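Local structure of probable sulfate-binding lipoprotein SubI (6DDN) at residues A[67-72]-A[281-286]; A[71-76]-A[82-87]. The protein probably binds sulfate outside the cytoplasm as a lipoprotein and delivers it for transport into the cell. All blocks are in the same frame, centred on the assembly; numbering follows the deposited sequence.

Contact 1 (A[67-72]-A[281-286])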
# COMPACT_ATOMS: atom_id res chain seq x y z
N SER A 67 -3.91 12.88 -6.05
CA SER A 67 -3.81 14.11 -6.83
C SER A 67 -4.65 14.08 -8.10
O SER A 67 -4.82 15.12 -8.73
CB SER A 67 -2.35 14.40 -7.18
OG SER A 67 -1.80 13.35 -7.95
N ALA A 68 -5.18 12.91 -8.48
CA ALA A 68 -6.12 12.82 -9.59
C ALA A 68 -7.57 12.83 -9.13
O ALA A 68 -8.44 13.29 -9.87
CB ALA A 68 -5.86 11.56 -10.41
N VAL A 69 -7.84 12.33 -7.92
CA VAL A 69 -9.20 12.26 -7.42
C VAL A 69 -9.65 13.60 -6.86
O VAL A 69 -10.81 14.00 -7.01
CB VAL A 69 -9.31 11.13 -6.38
CG1 VAL A 69 -10.41 11.43 -5.37
CG2 VAL A 69 -9.55 9.80 -7.06
N ILE A 70 -8.74 14.33 -6.20
CA ILE A 70 -9.11 15.60 -5.58
C ILE A 70 -9.65 16.61 -6.60
O ILE A 70 -10.69 17.22 -6.33
CB ILE A 70 -7.93 16.16 -4.76
CG1 ILE A 70 -7.66 15.27 -3.54
CG2 ILE A 70 -8.20 17.59 -4.33
CD1 ILE A 70 -6.28 15.44 -2.96
N PRO A 71 -9.01 16.82 -7.76
CA PRO A 71 -9.64 17.70 -8.76
C PRO A 71 -11.02 17.24 -9.18
O PRO A 71 -11.92 18.07 -9.37
CB PRO A 71 -8.64 17.66 -9.93
CG PRO A 71 -7.34 17.34 -9.30
CD PRO A 71 -7.67 16.39 -8.19
N ALA A 72 -11.23 15.93 -9.33
CA ALA A 72 -12.56 15.42 -9.63
C ALA A 72 -13.52 15.67 -8.48
O ALA A 72 -14.69 15.99 -8.69
CB ALA A 72 -12.50 13.93 -9.96
N ARG A 281 -14.65 11.01 1.65
CA ARG A 281 -14.45 9.57 1.75
C ARG A 281 -15.43 8.82 0.85
O ARG A 281 -15.04 7.90 0.12
CB ARG A 281 -14.60 9.11 3.20
CG ARG A 281 -14.46 7.61 3.36
CD ARG A 281 -15.24 7.10 4.56
NE ARG A 281 -16.68 7.18 4.34
CZ ARG A 281 -17.58 7.18 5.31
NH1 ARG A 281 -17.20 7.11 6.58
NH2 ARG A 281 -18.88 7.26 5.02
N ASN A 282 -16.71 9.20 0.90
CA ASN A 282 -17.72 8.52 0.09
C ASN A 282 -17.48 8.75 -1.40
O ASN A 282 -17.80 7.88 -2.22
CB ASN A 282 -19.11 8.99 0.49
CG ASN A 282 -19.49 8.57 1.90
OD1 ASN A 282 -18.82 7.74 2.51
ND2 ASN A 282 -20.56 9.15 2.42
N PHE A 283 -16.92 9.90 -1.77
CA PHE A 283 -16.63 10.17 -3.17
C PHE A 283 -15.67 9.14 -3.76
O PHE A 283 -15.71 8.88 -4.96
CB PHE A 283 -16.06 11.58 -3.33
CG PHE A 283 -15.74 11.96 -4.75
CD1 PHE A 283 -16.75 12.35 -5.62
CD2 PHE A 283 -14.44 11.92 -5.22
CE1 PHE A 283 -16.46 12.70 -6.92
CE2 PHE A 283 -14.15 12.26 -6.52
CZ PHE A 283 -15.16 12.65 -7.38
N GLN A 284 -14.82 8.55 -2.92
CA GLN A 284 -13.84 7.59 -3.41
C GLN A 284 -14.50 6.34 -3.98
O GLN A 284 -13.98 5.74 -4.93
CB GLN A 284 -12.87 7.20 -2.29
CG GLN A 284 -12.16 8.37 -1.66
CD GLN A 284 -11.58 9.31 -2.69
OE1 GLN A 284 -10.99 8.88 -3.68
NE2 GLN A 284 -11.75 10.61 -2.47
N TYR A 285 -15.64 5.94 -3.43
CA TYR A 285 -16.33 4.74 -3.87
C TYR A 285 -17.24 4.99 -5.06
O TYR A 285 -17.88 4.04 -5.54
CB TYR A 285 -17.12 4.13 -2.71
CG TYR A 285 -16.23 3.67 -1.58
CD1 TYR A 285 -15.65 2.41 -1.60
CD2 TYR A 285 -15.95 4.50 -0.51
CE1 TYR A 285 -14.83 1.99 -0.57
CE2 TYR A 285 -15.13 4.09 0.53
CZ TYR A 285 -14.57 2.83 0.49
OH TYR A 285 -13.75 2.41 1.51
N THR A 286 -17.32 6.22 -5.55
CA THR A 286 -18.10 6.49 -6.75
C THR A 286 -17.46 5.81 -7.96
O THR A 286 -16.29 5.42 -7.95
CB THR A 286 -18.19 8.00 -7.01
OG1 THR A 286 -16.88 8.53 -7.23
CG2 THR A 286 -18.84 8.70 -5.83

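Contact 2 (A[71-76]-A[82-87])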
# COMPACT_ATOMS: atom_id res chain seq x y z
N PRO A 71 -9.01 16.82 -7.76
CA PRO A 71 -9.64 17.70 -8.76
C PRO A 71 -11.02 17.24 -9.18
O PRO A 71 -11.92 18.07 -9.37
CB PRO A 71 -8.64 17.66 -9.93
CG PRO A 71 -7.34 17.34 -9.30
CD PRO A 71 -7.67 16.39 -8.19
N ALA A 72 -11.23 15.93 -9.33
CA ALA A 72 -12.56 15.42 -9.63
C ALA A 72 -13.52 15.67 -8.48
O ALA A 72 -14.69 15.99 -8.69
CB ALA A 72 -12.50 13.93 -9.96
N PHE A 73 -13.04 15.51 -7.25
CA PHE A 73 -13.86 15.83 -6.09
C PHE A 73 -14.23 17.31 -6.08
O PHE A 73 -15.40 17.67 -5.88
CB PHE A 73 -13.11 15.45 -4.81
CG PHE A 73 -13.82 15.83 -3.55
CD1 PHE A 73 -15.09 15.35 -3.27
CD2 PHE A 73 -13.21 16.67 -2.63
CE1 PHE A 73 -15.74 15.70 -2.11
CE2 PHE A 73 -13.85 17.01 -1.46
CZ PHE A 73 -15.12 16.53 -1.20
N ASN A 74 -13.25 18.18 -6.33
CA ASN A 74 -13.50 19.62 -6.31
C ASN A 74 -14.42 20.07 -7.43
O ASN A 74 -14.96 21.18 -7.36
CB ASN A 74 -12.18 20.38 -6.37
CG ASN A 74 -11.37 20.25 -5.09
OD1 ASN A 74 -10.16 20.04 -5.13
ND2 ASN A 74 -12.04 20.38 -3.96
N ALA A 75 -14.61 19.25 -8.46
CA ALA A 75 -15.53 19.57 -9.54
C ALA A 75 -16.92 18.97 -9.33
O ALA A 75 -17.75 19.02 -10.24
CB ALA A 75 -14.96 19.11 -10.88
N SER A 76 -17.18 18.41 -8.15
CA SER A 76 -18.47 17.81 -7.84
C SER A 76 -19.27 18.74 -6.93
O SER A 76 -18.77 19.74 -6.41
CB SER A 76 -18.28 16.45 -7.18
OG SER A 76 -17.96 16.59 -5.81
N VAL A 82 -14.20 22.80 -1.04
CA VAL A 82 -13.48 22.13 0.04
C VAL A 82 -12.10 21.74 -0.48
O VAL A 82 -11.95 20.80 -1.27
CB VAL A 82 -14.25 20.93 0.59
CG1 VAL A 82 -14.79 20.06 -0.51
CG2 VAL A 82 -13.37 20.12 1.54
N GLN A 83 -11.09 22.49 -0.05
CA GLN A 83 -9.71 22.24 -0.44
C GLN A 83 -9.13 21.11 0.39
O GLN A 83 -9.32 21.04 1.61
CB GLN A 83 -8.91 23.53 -0.28
CG GLN A 83 -7.41 23.37 -0.18
CD GLN A 83 -6.82 24.29 0.88
OE1 GLN A 83 -7.50 24.66 1.83
NE2 GLN A 83 -5.56 24.68 0.70
N VAL A 84 -8.42 20.20 -0.28
CA VAL A 84 -7.87 19.01 0.35
C VAL A 84 -6.36 19.19 0.45
O VAL A 84 -5.66 19.20 -0.57
CB VAL A 84 -8.22 17.74 -0.43
CG1 VAL A 84 -7.60 16.51 0.23
CG2 VAL A 84 -9.73 17.58 -0.55
N ILE A 85 -5.86 19.32 1.67
CA ILE A 85 -4.43 19.31 1.94
C ILE A 85 -4.00 17.86 2.16
O ILE A 85 -4.75 17.06 2.74
CB ILE A 85 -4.07 20.19 3.15
CG1 ILE A 85 -4.70 21.57 2.99
CG2 ILE A 85 -2.57 20.33 3.30
CD1 ILE A 85 -5.12 22.18 4.30
N THR A 86 -2.80 17.52 1.70
CA THR A 86 -2.31 16.15 1.73
C THR A 86 -1.00 16.07 2.51
O THR A 86 -0.23 17.03 2.56
CB THR A 86 -2.12 15.61 0.31
OG1 THR A 86 -1.21 16.46 -0.40
CG2 THR A 86 -3.45 15.56 -0.43
N SER A 87 -0.77 14.90 3.10
CA SER A 87 0.46 14.64 3.85
C SER A 87 0.83 13.18 3.67
O SER A 87 0.08 12.30 4.10
CB SER A 87 0.28 14.97 5.34
OG SER A 87 1.46 14.68 6.06
O HOH W 1 -7.98 21.00 -3.54

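Contact 1 (A[67-72]-A[281-286])
Phe283 reaches across to helix 63-74 with the far end of its ring, which rests against Val69 and Ala72, one turn apart. CG stands anti to the backbone N (chi1 -179°), a torsion that carries the ring away from its own helix. Phe283 CZ comes within 3.6 Å of Ala72 C and 3.9 Å of Ala72 CB, so the tip meets backbone as well as methyl group. Val69 CG1 approaches differently: it lies in the ring plane, at the edge, 4.0 Å from Phe283 CE2. Thr286 OG1 sits above one face, offset toward the rim.

Gln284 crosses the Val69 side chain obliquely. Its chain bends at chi2 (-47°), bringing the terminal amide over Val69 CG1, which is 3.1 Å from Gln284 OE1 and 3.3 Å from Gln284 NE2. This is tight van der Waals contact; no hydrogen bond joins the two segments. The amide is fixed from elsewhere: NE2 donates to Phe280 O in the preceding turn and OE1 accepts from Trp293 NE1, so both polar atoms are satisfied although the residue is buried.

In this two-lobed solute-binding protein, the contact joins an early helix to one more than 200 residues later in sequence within the same lobe, and helix 287-295 packs against both segments through Trp293, Leu292 and Gln288.

The turn after Phe283 is well anchored. Phe283 O accepts from both Thr286 N and Thr286 OG1, the hydroxyl lying 2.6 Å from that oxygen and in its carbonyl plane. Thr286 also N-caps the next helix by accepting from Ala289 N.

Contact 2 (A[71-76]-A[82-87])
Phe73 meets Val82 and Val84 through CD2, CE2 and CZ of its ring, and its atoms find different neighbours from CB outward. CB lies against the ring of Phe283. With CG anti to the backbone N (chi1 176°), the ring extends from the helix toward the strand. Phe73 CD2 then approaches Val84 CG2 at 4.2 Å, a loose apolar contact. Next along the ring, Phe73 CE2 is pressed to 3.3 Å from Val82 CG1, and Phe73 CZ, at the tip, is 3.6 Å from the same methyl. Both valine side chains cross the Phe73 side chain at about a right angle. Val82 CG1 can reach the ring from between its own backbone N and carbonyl carbon (chi1 46°).

Asn74 supplies the polar link. Its ND2 donates to Val82 O over 2.7 Å, a bent bond (135° at the hydrogen) that leaves from within the amide plane but arrives above the carbonyl plane; ND2 also bonds Gly79 O, in the connecting loop. Asn74 OD1 accepts from a water at 2.9 Å, which in turn accepts weakly from Val84 N.

Helix 63-74 and strand 83-88 are successive parts of a beta-alpha-beta unit begun by strand 53-58, which runs parallel beside 83-88 and receives Val82 and Val84 on Ile54, while Phe280 of helix 274-284 meets the Phe73 ring.

In the fold
Both contacts start from helix 63-74, sharing Pro71 and Ala72, and their centres lie about 8 Å apart. Contact 1 is the more buried, with three of four touching residues enclosed against two of four in contact 2, whose centre is also farther from that of the chain (about 21 Å against about 17 Å). Contact 1 ties helix to helix across a long sequence separation, entirely by packing; contact 2 ties helix to strand across a short loop and adds a direct hydrogen bond and a water at its partly exposed margin. They meet where Phe283 CE2 lies 3.5 Å from Phe73 N, and where Ile70 packs on Val84 and Thr86.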